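Local coordinates for aminomethyltransferase (Bartonella henselae, PDB 3GIR), which belongs to the aminomethyltransferase (T-protein) family, in which a large N-terminal domain is joined to a C-terminal barrel domain, at residues K85-E90 / A151-L156. Numbering follows the deposited sequence. Where two conformers were deposited one is given.
Sequences KLIAVE and ADFAEL
Ile87 meets Phe153 and Leu156 where helix 149-159 packs on one face of the five-stranded antiparallel sheet in the folate-binding domain of this aminomethyltransferase. The helix is the connection of a beta-alpha-beta crossover from strand 139-144 to strand 166-169, and it lies over the strand between them, 85-90. In this compact example, one branched residue of a strand faces two helix residues three positions apart, which lie on the same flank of the helix. The backbones come nearest at Ile87 and Phe153, whose CA atoms are 7.5 Å apart.

The two branches of Ile87 do different work. CG1 stands anti to the carbonyl carbon (chi1 -66°), and its terminal CD1 extends to the helix, reaching 4.3 Å from CB of Phe153. With chi1 at -179° the Phe153 ring swings forward, in the direction in which helix and strand both run, and CG2 of Ile87 lies at its edge, near the ring plane. The ring also touches Val167 on strand 166-169.

Leu156 crosses Ile87 obliquely, and its side chain also packs on Leu142, Leu119 and Ala101, tying the helix to strands 139-144 and 114-120 and to helix 94-101. No hydrogen bond links the two segments; the join is apolar, its closest approach being that of two methyl ends, CD1 of Ile87 and CD1 of Leu156, at 4.1 Å.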
# COMPACT_ATOMS: atom_id res chain seq x y z
N LYS A 85 7.89 -6.26 -4.57
CA LYS A 85 8.63 -7.52 -4.47
C LYS A 85 7.83 -8.58 -3.77
O LYS A 85 7.32 -8.35 -2.69
CB LYS A 85 9.99 -7.34 -3.74
CG LYS A 85 10.96 -8.46 -3.96
CD LYS A 85 11.53 -8.43 -5.40
CE LYS A 85 12.53 -9.50 -5.65
NZ LYS A 85 13.08 -9.32 -7.04
N LEU A 86 7.75 -9.73 -4.43
CA LEU A 86 7.13 -10.93 -3.84
C LEU A 86 8.24 -11.73 -3.18
O LEU A 86 9.30 -11.97 -3.80
CB LEU A 86 6.51 -11.78 -4.94
CG LEU A 86 5.05 -11.45 -5.19
CD1 LEU A 86 4.95 -10.09 -5.80
CD2 LEU A 86 4.50 -12.58 -6.10
N ILE A 87 8.02 -12.08 -1.93
CA ILE A 87 8.90 -12.95 -1.21
C ILE A 87 8.08 -14.18 -0.76
O ILE A 87 7.09 -14.07 -0.03
CB ILE A 87 9.40 -12.20 0.01
CG1 ILE A 87 10.29 -11.01 -0.38
CG2 ILE A 87 10.28 -13.13 0.92
CD1 ILE A 87 10.64 -9.99 0.76
N ALA A 88 8.53 -15.36 -1.21
CA ALA A 88 7.91 -16.64 -0.78
C ALA A 88 8.54 -17.10 0.53
O ALA A 88 9.77 -16.92 0.78
CB ALA A 88 8.07 -17.71 -1.82
N VAL A 89 7.70 -17.66 1.37
CA VAL A 89 8.17 -18.20 2.66
C VAL A 89 7.63 -19.65 2.68
O VAL A 89 6.43 -19.85 2.64
CB VAL A 89 7.61 -17.34 3.76
CG1 VAL A 89 7.87 -17.99 5.15
CG2 VAL A 89 8.18 -15.87 3.65
N GLU A 90 8.53 -20.63 2.74
CA GLU A 90 8.21 -22.02 2.49
C GLU A 90 9.02 -22.91 3.44
O GLU A 90 10.21 -22.71 3.50
CB GLU A 90 8.60 -22.34 1.03
CG GLU A 90 8.37 -23.76 0.62
CD GLU A 90 8.63 -24.04 -0.85
OE1 GLU A 90 9.21 -23.16 -1.58
OE2 GLU A 90 8.28 -25.17 -1.27
N ALA A 151 16.03 -4.52 2.09
CA ALA A 151 16.08 -4.52 3.59
C ALA A 151 15.11 -5.48 4.23
O ALA A 151 15.47 -6.14 5.19
CB ALA A 151 15.78 -3.13 4.15
N ASP A 152 13.88 -5.57 3.71
CA ASP A 152 12.88 -6.50 4.25
C ASP A 152 13.41 -7.92 4.08
O ASP A 152 13.34 -8.70 5.01
CB ASP A 152 11.53 -6.47 3.52
CG ASP A 152 10.75 -5.22 3.72
OD1 ASP A 152 11.10 -4.36 4.55
OD2 ASP A 152 9.72 -5.09 2.96
N PHE A 153 13.90 -8.29 2.90
CA PHE A 153 14.42 -9.62 2.66
C PHE A 153 15.58 -9.93 3.63
O PHE A 153 15.58 -10.97 4.28
CB PHE A 153 14.88 -9.81 1.24
CG PHE A 153 15.41 -11.21 0.97
CD1 PHE A 153 14.53 -12.27 0.76
CD2 PHE A 153 16.75 -11.44 0.98
CE1 PHE A 153 15.05 -13.55 0.52
CE2 PHE A 153 17.25 -12.72 0.77
CZ PHE A 153 16.39 -13.73 0.53
N ALA A 154 16.50 -8.98 3.81
CA ALA A 154 17.64 -9.24 4.71
C ALA A 154 17.18 -9.47 6.16
O ALA A 154 17.66 -10.38 6.83
CB ALA A 154 18.63 -8.13 4.59
N GLU A 155 16.21 -8.68 6.59
CA GLU A 155 15.71 -8.79 7.94
C GLU A 155 14.89 -10.06 8.15
O GLU A 155 15.02 -10.76 9.19
CB GLU A 155 14.95 -7.54 8.35
CG GLU A 155 14.41 -7.62 9.78
CD GLU A 155 15.53 -7.67 10.88
OE1 GLU A 155 16.65 -7.15 10.62
OE2 GLU A 155 15.22 -8.29 11.94
N LEU A 156 14.08 -10.44 7.16
CA LEU A 156 13.31 -11.69 7.28
C LEU A 156 14.23 -12.90 7.37
O LEU A 156 14.01 -13.79 8.14
CB LEU A 156 12.35 -11.80 6.07
CG LEU A 156 11.11 -10.91 6.16
CD1 LEU A 156 10.41 -10.78 4.79
CD2 LEU A 156 10.06 -11.39 7.15